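Local coordinates for 2-hydroxyhepta-2,4-diene-1,7-dioate isomerase (Mycobacterium abscessus, PDB 3RR6), which is of uncharacterised function but may be a metal-binding enzyme of the fumarylacetoacetate hydrolase family with isomerase or acetylpyruvate hydrolase activity, at residues A[93-96]-A[97-100]; A[162-165]-A[166-170]; A[212-215]-A[216-220]; A[222-225]-A[226-229]. All coordinates share one frame; numbering follows the deposited sequence.

Interaction 1 (A[93-96]-A[97-100]); sequences IKPN and TSII
Ser98 turns its hydroxyl in between its own backbone N and carbonyl carbon (chi1 67°), which carries it back across the turn until Ser98 OG lies 2.7 Å from Pro95 O. The hydroxyl arrives almost end-on to the carbonyl, at a C=O...O angle of 164°, whereas Ser98 N, 3.0 Å from Pro95 O, donates from well above the carbonyl plane. One oxygen is thus gripped twice by one residue, and the bond from OG holds the serine side chain in this rotation. The neighbouring Thr97 meets the proline at about a right angle, with OG1 3.4 Å from Pro95 CB. One residue further on, Ile99 N donates to Asn96 O at 3.3 Å, and Ile99 CD1 packs 4.1 Å from Asn96 CB. A water gives one hydrogen to Asn96 O and the other to Ile99 O, bridging the end of the turn. Further out, Lys94 NZ forms a salt bridge with Asp149 and bonds to the carbonyls of Lys166 and Phe171, while Asn96 ND2 reaches Ala64 O. Two successive bonds from residue i+3 back to i are the signature of a short 3-10 turn, here connecting strand 91-94 to strand 99-100.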
loop_
_atom_site.group_PDB
_atom_site.type_symbol
_atom_site.label_atom_id
_atom_site.label_comp_id
_atom_site.label_asym_id
_atom_site.label_seq_id
_atom_site.Cartn_x
_atom_site.Cartn_y
_atom_site.Cartn_z
ATOM N N ILE A 93 2.743 9.821 -8.675
ATOM C CA ILE A 93 1.359 9.404 -8.512
ATOM C C ILE A 93 1.059 8.178 -9.351
ATOM O O ILE A 93 1.484 8.082 -10.506
ATOM C CB ILE A 93 0.378 10.529 -8.871
ATOM C CG1 ILE A 93 0.418 11.606 -7.793
ATOM C CG2 ILE A 93 -1.052 9.998 -9.025
ATOM C CD1 ILE A 93 -0.210 12.916 -8.210
ATOM N N LYS A 94 0.342 7.248 -8.743
ATOM C CA LYS A 94 -0.255 6.125 -9.447
ATOM C C LYS A 94 -1.753 6.398 -9.517
ATOM O O LYS A 94 -2.350 6.820 -8.535
ATOM C CB LYS A 94 0.042 4.817 -8.725
ATOM C CG LYS A 94 1.532 4.442 -8.748
ATOM C CD LYS A 94 1.889 3.322 -7.759
ATOM C CE LYS A 94 1.479 1.939 -8.203
ATOM N NZ LYS A 94 2.449 1.288 -9.169
ATOM N N PRO A 95 -2.371 6.168 -10.683
ATOM C CA PRO A 95 -3.810 6.411 -10.776
ATOM C C PRO A 95 -4.597 5.386 -9.971
ATOM O O PRO A 95 -4.129 4.253 -9.800
ATOM C CB PRO A 95 -4.085 6.248 -12.265
ATOM C CG PRO A 95 -3.066 5.277 -12.725
ATOM C CD PRO A 95 -1.827 5.576 -11.913
ATOM N N ASN A 96 -5.791 5.743 -9.499
ATOM C CA ASN A 96 -6.571 4.785 -8.707
ATOM C C ASN A 96 -7.075 3.599 -9.528
ATOM O O ASN A 96 -7.449 2.569 -8.979
ATOM C CB ASN A 96 -7.686 5.460 -7.887
ATOM C CG ASN A 96 -8.782 6.075 -8.734
ATOM O OD1 ASN A 96 -8.850 5.877 -9.945
ATOM N ND2 ASN A 96 -9.673 6.831 -8.084
ATOM N N THR A 97 -7.001 3.726 -10.851
ATOM C CA THR A 97 -7.317 2.641 -11.754
ATOM C C THR A 97 -6.255 1.534 -11.736
ATOM O O THR A 97 -6.487 0.451 -12.291
ATOM C CB THR A 97 -7.475 3.183 -13.187
ATOM O OG1 THR A 97 -6.358 4.032 -13.480
ATOM C CG2 THR A 97 -8.775 3.992 -13.308
ATOM N N SER A 98 -5.111 1.770 -11.094
ATOM C CA SER A 98 -4.078 0.733 -10.986
ATOM C C SER A 98 -4.324 -0.208 -9.802
ATOM O O SER A 98 -3.714 -1.262 -9.716
ATOM C CB SER A 98 -2.677 1.350 -10.901
ATOM O OG SER A 98 -2.486 2.080 -9.701
ATOM N N ILE A 99 -5.223 0.171 -8.897
ATOM C CA ILE A 99 -5.426 -0.575 -7.663
ATOM C C ILE A 99 -6.141 -1.900 -7.946
ATOM O O ILE A 99 -7.098 -1.952 -8.733
ATOM C CB ILE A 99 -6.220 0.254 -6.627
ATOM C CG1 ILE A 99 -5.415 1.482 -6.208
ATOM C CG2 ILE A 99 -6.547 -0.595 -5.392
ATOM C CD1 ILE A 99 -6.182 2.517 -5.393
ATOM N N ILE A 100 -5.623 -2.966 -7.334
ATOM C CA ILE A 100 -6.319 -4.256 -7.230
ATOM C C ILE A 100 -6.171 -4.770 -5.799
ATOM O O ILE A 100 -5.232 -4.407 -5.094
ATOM C CB ILE A 100 -5.804 -5.327 -8.231
ATOM C CG1 ILE A 100 -4.290 -5.530 -8.114
ATOM C CG2 ILE A 100 -6.197 -4.958 -9.667
ATOM C CD1 ILE A 100 -3.775 -6.790 -8.873
HETATM O O HOH W 1 -8.855 0.098 -9.379
#

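Interaction 2 (A[162-165]-A[166-170]). With EDO (1,2-ethanediol), chain E.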
loop_
_atom_site.group_PDB
_atom_site.type_symbol
_atom_site.label_atom_id
_atom_site.label_comp_id
_atom_site.label_asym_id
_atom_site.label_seq_id
_atom_site.Cartn_x
_atom_site.Cartn_y
_atom_site.Cartn_z
ATOM N N TRP A 162 8.185 8.316 -14.511
ATOM C CA TRP A 162 7.795 6.969 -14.105
ATOM C C TRP A 162 6.302 6.714 -14.177
ATOM O O TRP A 162 5.871 5.619 -13.842
ATOM C CB TRP A 162 8.254 6.675 -12.671
ATOM C CG TRP A 162 9.717 6.813 -12.455
ATOM C CD1 TRP A 162 10.702 6.674 -13.383
ATOM C CD2 TRP A 162 10.361 7.124 -11.219
ATOM N NE1 TRP A 162 11.931 6.875 -12.794
ATOM C CE2 TRP A 162 11.747 7.157 -11.469
ATOM C CE3 TRP A 162 9.896 7.390 -9.924
ATOM C CZ2 TRP A 162 12.682 7.448 -10.468
ATOM C CZ3 TRP A 162 10.827 7.674 -8.927
ATOM C CH2 TRP A 162 12.202 7.694 -9.208
ATOM N N THR A 163 5.512 7.700 -14.612
ATOM C CA THR A 163 4.052 7.581 -14.567
ATOM C C THR A 163 3.532 6.394 -15.363
ATOM O O THR A 163 2.748 5.610 -14.843
ATOM C CB THR A 163 3.336 8.845 -15.050
ATOM O OG1 THR A 163 3.675 9.941 -14.189
ATOM C CG2 THR A 163 1.814 8.654 -15.014
ATOM N N ARG A 164 3.951 6.259 -16.615
ATOM C CA ARG A 164 3.473 5.104 -17.386
ATOM C C ARG A 164 3.927 3.799 -16.746
ATOM O O ARG A 164 3.127 2.877 -16.550
ATOM C CB ARG A 164 3.924 5.144 -18.851
ATOM C CG ARG A 164 3.678 3.828 -19.591
ATOM C CD ARG A 164 3.869 3.940 -21.083
ATOM N NE ARG A 164 5.263 4.085 -21.471
ATOM C CZ ARG A 164 5.912 3.318 -22.350
ATOM N NH1 ARG A 164 5.329 2.277 -22.934
ATOM N NH2 ARG A 164 7.182 3.596 -22.644
ATOM N N ALA A 165 5.219 3.721 -16.422
ATOM C CA ALA A 165 5.800 2.518 -15.832
ATOM C C ALA A 165 5.044 1.999 -14.626
ATOM O O ALA A 165 4.936 0.785 -14.415
ATOM C CB ALA A 165 7.246 2.789 -15.441
ATOM N N LYS A 166 4.548 2.927 -13.812
ATOM C CA LYS A 166 3.895 2.590 -12.552
ATOM C C LYS A 166 2.380 2.672 -12.614
ATOM O O LYS A 166 1.703 2.383 -11.620
ATOM C CB LYS A 166 4.430 3.510 -11.461
ATOM C CG LYS A 166 5.898 3.231 -11.136
ATOM C CD LYS A 166 6.413 4.235 -10.171
ATOM C CE LYS A 166 7.856 3.971 -9.797
ATOM N NZ LYS A 166 8.051 2.774 -8.916
ATOM N N GLY A 167 1.844 3.027 -13.784
ATOM C CA GLY A 167 0.438 3.402 -13.907
ATOM C C GLY A 167 -0.472 2.454 -14.660
ATOM O O GLY A 167 -1.661 2.748 -14.846
ATOM N N HIS A 168 0.068 1.329 -15.114
ATOM C CA HIS A 168 -0.727 0.315 -15.794
ATOM C C HIS A 168 -1.810 -0.237 -14.867
ATOM O O HIS A 168 -1.613 -0.347 -13.656
ATOM C CB HIS A 168 0.166 -0.829 -16.284
ATOM C CG HIS A 168 1.181 -0.409 -17.299
ATOM N ND1 HIS A 168 0.887 -0.279 -18.637
ATOM C CD2 HIS A 168 2.494 -0.100 -17.167
ATOM C CE1 HIS A 168 1.972 0.106 -19.286
ATOM N NE2 HIS A 168 2.962 0.222 -18.417
ATOM N N ASP A 169 -2.976 -0.553 -15.419
ATOM C CA ASP A 169 -4.002 -1.226 -14.637
ATOM C C ASP A 169 -3.363 -2.455 -13.953
ATOM O O ASP A 169 -2.531 -3.149 -14.552
ATOM C CB ASP A 169 -5.172 -1.674 -15.517
ATOM C CG ASP A 169 -6.101 -0.540 -15.959
ATOM O OD1 ASP A 169 -5.864 0.654 -15.688
ATOM O OD2 ASP A 169 -7.122 -0.884 -16.606
ATOM N N THR A 170 -3.762 -2.680 -12.703
ATOM C CA THR A 170 -3.284 -3.768 -11.823
ATOM C C THR A 170 -1.917 -3.555 -11.179
ATOM O O THR A 170 -1.487 -4.397 -10.390
ATOM C CB THR A 170 -3.323 -5.195 -12.475
ATOM O OG1 THR A 170 -2.173 -5.410 -13.314
ATOM C CG2 THR A 170 -4.603 -5.420 -13.249
HETATM C C1 EDO E . 1.508 1.522 -23.386
HETATM O O1 EDO E . 2.663 1.072 -22.679
HETATM C C2 EDO E . 1.919 1.994 -24.764
HETATM O O2 EDO E . 2.354 0.870 -25.552
#
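The short, weakly bonded helix 163-167 sets Trp162 beside Lys166 and Arg164 beside His168, each pair four residues apart. Lys166 N donates to Trp162 O at 3.0 Å, and only weakly to Thr163 O. Gly167 N turns instead to Arg164 O at 3.1 Å, a bond spanning three residues. The helix therefore tightens as it ends.

The two side-chain pairs differ in character. Lys166 runs alongside Trp162, its CD 3.9 Å from Trp162 CB and its CE 4.0 Å from Trp162 CE3, approaching the indole obliquely. Its chain stays extended until the last torsion bends the ammonium aside (chi4 -72°), to a salt bridge with Asp149 and a bond to Ser151 OG. Arg164 and His168 also point the same way, with the guanidinium and imidazole planes 58° apart; His168 CD2 comes within 3.1 Å of Arg164 O. A 1,2-ethanediol, probably from the crystallisation liquor, sits by both side chains: Arg164 NH1 donates to its O1 at 2.9 Å, in the guanidinium plane, and the same O1 merely packs at the edge of the imidazole, 3.6 Å from His168 CE1.

Around this, Arg164 NH2 pairs with Asp159, and His168 NE2 bonds His155 ND1. Ala165 rests on His155 and Gln156 of helix 153-159, while the Trp162 ring meets Phe92 of strand 91-94 at about 80°, so the turn packs against both that helix and that strand.

Interaction 3 (A[212-215]-A[216-220])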
loop_
_atom_site.group_PDB
_atom_site.type_symbol
_atom_site.label_atom_id
_atom_site.label_comp_id
_atom_site.label_asym_id
_atom_site.label_seq_id
_atom_site.Cartn_x
_atom_site.Cartn_y
_atom_site.Cartn_z
ATOM N N ALA A 212 7.165 12.616 8.282
ATOM C CA ALA A 212 7.910 13.406 7.311
ATOM C C ALA A 212 7.301 13.282 5.916
ATOM O O ALA A 212 7.233 14.256 5.171
ATOM C CB ALA A 212 9.372 12.960 7.296
ATOM N N ILE A 213 6.854 12.076 5.577
ATOM C CA ILE A 213 6.213 11.818 4.294
ATOM C C ILE A 213 4.907 12.588 4.164
ATOM O O ILE A 213 4.669 13.243 3.156
ATOM C CB ILE A 213 5.962 10.311 4.092
ATOM C CG1 ILE A 213 7.288 9.568 3.975
ATOM C CG2 ILE A 213 5.104 10.055 2.831
ATOM C CD1 ILE A 213 7.146 8.045 4.055
ATOM N N VAL A 214 4.061 12.502 5.187
ATOM C CA VAL A 214 2.782 13.240 5.172
ATOM C C VAL A 214 3.041 14.745 5.123
ATOM O O VAL A 214 2.367 15.477 4.392
ATOM C CB VAL A 214 1.900 12.844 6.357
ATOM C CG1 VAL A 214 0.680 13.768 6.482
ATOM C CG2 VAL A 214 1.456 11.392 6.209
ATOM N N GLU A 215 4.031 15.223 5.874
ATOM C CA GLU A 215 4.400 16.637 5.809
ATOM C C GLU A 215 4.792 17.081 4.393
ATOM O O GLU A 215 4.319 18.112 3.897
ATOM C CB GLU A 215 5.522 16.966 6.802
ATOM C CG GLU A 215 5.855 18.444 6.883
ATOM C CD GLU A 215 6.917 18.760 7.906
ATOM O OE1 GLU A 215 6.677 18.550 9.107
ATOM O OE2 GLU A 215 8.001 19.236 7.504
ATOM N N TRP A 216 5.635 16.296 3.735
ATOM C CA TRP A 216 6.084 16.642 2.387
ATOM C C TRP A 216 4.930 16.616 1.391
ATOM O O TRP A 216 4.726 17.584 0.643
ATOM C CB TRP A 216 7.195 15.691 1.936
ATOM C CG TRP A 216 7.795 16.011 0.607
ATOM C CD1 TRP A 216 7.424 15.496 -0.608
ATOM C CD2 TRP A 216 8.895 16.895 0.346
ATOM N NE1 TRP A 216 8.219 16.016 -1.602
ATOM C CE2 TRP A 216 9.134 16.868 -1.045
ATOM C CE3 TRP A 216 9.707 17.697 1.154
ATOM C CZ2 TRP A 216 10.146 17.619 -1.644
ATOM C CZ3 TRP A 216 10.706 18.441 0.556
ATOM C CH2 TRP A 216 10.914 18.398 -0.833
ATOM N N VAL A 217 4.190 15.513 1.370
ATOM C CA VAL A 217 3.128 15.340 0.369
ATOM C C VAL A 217 2.020 16.374 0.587
ATOM O O VAL A 217 1.553 16.987 -0.362
ATOM C CB VAL A 217 2.569 13.926 0.373
ATOM C CG1 VAL A 217 1.363 13.826 -0.597
ATOM C CG2 VAL A 217 3.652 12.927 -0.009
ATOM N N SER A 218 1.609 16.578 1.842
ATOM C CA SER A 218 0.508 17.508 2.107
ATOM C C SER A 218 0.903 18.974 1.955
ATOM O O SER A 218 0.028 19.826 1.878
ATOM C CB SER A 218 -0.107 17.259 3.479
ATOM O OG SER A 218 0.739 17.735 4.511
ATOM N N ALA A 219 2.198 19.289 1.918
ATOM C CA ALA A 219 2.628 20.643 1.593
ATOM C C ALA A 219 2.417 20.930 0.103
ATOM O O ALA A 219 2.194 22.078 -0.292
ATOM C CB ALA A 219 4.106 20.834 1.961
ATOM N N VAL A 220 2.501 19.880 -0.708
ATOM C CA VAL A 220 2.288 19.980 -2.161
ATOM C C VAL A 220 0.809 19.991 -2.507
ATOM O O VAL A 220 0.336 20.910 -3.167
ATOM C CB VAL A 220 2.949 18.807 -2.907
ATOM C CG1 VAL A 220 2.762 18.947 -4.417
ATOM C CG2 VAL A 220 4.430 18.735 -2.597
#
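Ala212 to Ala219 are joined first by backbone bonds spanning four residues: Trp216 N to Ala212 O at 3.0 Å, Val217 N to Ile213 O at 2.9 Å and Ser218 N to Val214 O at 2.9 Å. The next in line, Ala219 N to Glu215 O at 3.1 Å, is more bent, with an N-H...O angle of 135°. A side-chain bond reinforces the third of them. Ser218 holds OG between its backbone N and carbonyl carbon (chi1 74°), facing back up the helix, and OG donates to Val214 O at 2.8 Å. Ser218 N and OG reach this oxygen from opposite faces of its carbonyl plane. Such a serine bond to the carbonyl one turn earlier is a familiar feature of alpha helices, and here it lies near the end of helix 210-220. The same hydroxyl is also bonded to Val132 N, and Glu215 OE1 to Ala134 N, which ties this side of the helix to the loop following strand 115-125. Apolar contact across the segments is light: Val217 CG2 lies 4.3 Å from Ile213 CG2. Both residues face inward, Ile213 onto Met70 and Val217 onto Val68 of strand 67-70, while Trp216 leans on Pro89 and Ile91.

Interaction 4 (A[222-225]-A[226-229])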
loop_
_atom_site.group_PDB
_atom_site.type_symbol
_atom_site.label_atom_id
_atom_site.label_comp_id
_atom_site.label_asym_id
_atom_site.label_seq_id
_atom_site.Cartn_x
_atom_site.Cartn_y
_atom_site.Cartn_z
ATOM N N THR A 222 -3.461 18.857 -1.504
ATOM C CA THR A 222 -4.519 18.453 -0.590
ATOM C C THR A 222 -4.702 16.934 -0.647
ATOM O O THR A 222 -4.702 16.322 -1.723
ATOM C CB THR A 222 -5.836 19.154 -0.935
ATOM O OG1 THR A 222 -5.724 20.554 -0.649
ATOM C CG2 THR A 222 -6.998 18.577 -0.130
ATOM N N LEU A 223 -4.837 16.328 0.533
ATOM C CA LEU A 223 -5.103 14.901 0.663
ATOM C C LEU A 223 -6.548 14.722 1.125
ATOM O O LEU A 223 -7.058 15.506 1.930
ATOM C CB LEU A 223 -4.142 14.265 1.654
ATOM C CG LEU A 223 -2.672 14.255 1.211
ATOM C CD1 LEU A 223 -1.756 13.856 2.359
ATOM C CD2 LEU A 223 -2.489 13.326 0.009
ATOM N N LEU A 224 -7.209 13.710 0.584
ATOM C CA LEU A 224 -8.617 13.437 0.882
ATOM C C LEU A 224 -8.728 12.114 1.646
ATOM O O LEU A 224 -7.870 11.250 1.502
ATOM C CB LEU A 224 -9.405 13.367 -0.423
ATOM C CG LEU A 224 -9.340 14.646 -1.269
ATOM C CD1 LEU A 224 -9.986 14.443 -2.637
ATOM C CD2 LEU A 224 -9.963 15.826 -0.515
ATOM N N PRO A 225 -9.787 11.948 2.454
ATOM C CA PRO A 225 -9.978 10.662 3.115
ATOM C C PRO A 225 -10.019 9.537 2.103
ATOM O O PRO A 225 -10.732 9.621 1.093
ATOM C CB PRO A 225 -11.331 10.820 3.820
ATOM C CG PRO A 225 -11.475 12.273 4.013
ATOM C CD PRO A 225 -10.851 12.901 2.804
ATOM N N GLY A 226 -9.236 8.503 2.376
ATOM C CA GLY A 226 -9.091 7.374 1.488
ATOM C C GLY A 226 -7.854 7.406 0.613
ATOM O O GLY A 226 -7.470 6.378 0.064
ATOM N N ASP A 227 -7.226 8.574 0.462
ATOM C CA ASP A 227 -5.984 8.640 -0.302
ATOM C C ASP A 227 -4.917 7.731 0.319
ATOM O O ASP A 227 -4.858 7.548 1.535
ATOM C CB ASP A 227 -5.454 10.072 -0.398
ATOM C CG ASP A 227 -6.208 10.920 -1.405
ATOM O OD1 ASP A 227 -7.071 10.380 -2.145
ATOM O OD2 ASP A 227 -5.930 12.139 -1.451
ATOM N N VAL A 228 -4.075 7.187 -0.540
ATOM C CA VAL A 228 -3.026 6.259 -0.140
ATOM C C VAL A 228 -1.671 6.879 -0.435
ATOM O O VAL A 228 -1.477 7.446 -1.509
ATOM C CB VAL A 228 -3.175 4.938 -0.890
ATOM C CG1 VAL A 228 -1.982 4.015 -0.639
ATOM C CG2 VAL A 228 -4.473 4.237 -0.486
ATOM N N ILE A 229 -0.747 6.782 0.520
ATOM C CA ILE A 229 0.651 7.149 0.290
ATOM C C ILE A 229 1.533 5.923 0.523
ATOM O O ILE A 229 1.600 5.390 1.635
ATOM C CB ILE A 229 1.148 8.296 1.191
ATOM C CG1 ILE A 229 0.228 9.511 1.094
ATOM C CG2 ILE A 229 2.590 8.661 0.781
ATOM C CD1 ILE A 229 0.528 10.595 2.154
HETATM O O HOH W 2 -9.850 9.542 -1.440
#
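Asp227 and Leu224 hold each other by two bonds running in opposite senses. Leu224 N donates to Asp227 OD2 at 2.9 Å, nearly straight at 171°, meeting the carboxylate from well above its plane. Asp227 N returns a bond to Leu224 O, also 2.9 Å, from a position tilted out of the carbonyl plane. The carboxylate reaches Leu224 N because CG stands beside the aspartate's own backbone N, anti to the carbonyl carbon (chi1 -77°), which folds the carboxylate back over the turn. A water extends the grip to the other oxygen: it donates to Pro225 O at 2.7 Å and to Asp227 OD1 at 3.0 Å.

Apolar side chains adjoin the carboxylate. Leu223 CD2 approaches Asp227 OD2 to 3.9 Å, and Leu223 CD1 meets Ile229 CD1 at 4.0 Å, the two side chains crossing at about a right angle.

In the next shell, Lys66 NZ forms a salt bridge with Asp227 OD2 and also bonds Thr222 O, while Ser65 OG bonds Asp227 OD1. Together these probably stabilise the negative charge of the largely enclosed carboxylate and fix its rotation. Gly226 and Asp227 both bond through their backbones to Ile125 of strand 115-125.

The bond from Asp227 N to Leu224 O closes a type II beta turn with Pro225 and Gly226 at its two central positions, the glycine having the positive phi (99°) usual at the second. This Pro-Gly turn leads the chain from the loop after helix 210-220 into strand 228-230.

How the interactions relate
Along the chain the four contacts come in series, all within the C-terminal range of the fumarylacetoacetate hydrolase family, and in space they form two touching pairs. Interactions 1 and 2 have centres about 8 Å apart; the residues 166-169 lie directly against 94-98. Interactions 3 and 4, about 11 Å apart between centres, meet where helix 210-220 packs on the following turn and strand 228-230, with Ile213 CG2 3.5 Å from Ile229 CG2. Between the pairs the centres are about 13 Å (interactions 1 and 4) to about 22 Å (interactions 2 and 3) apart, with no touch. Strand 67-70 joins the strands of interactions 1 and 4, pairing antiparallel with 91-94 and parallel with 228-230, and interaction 3 packs on it.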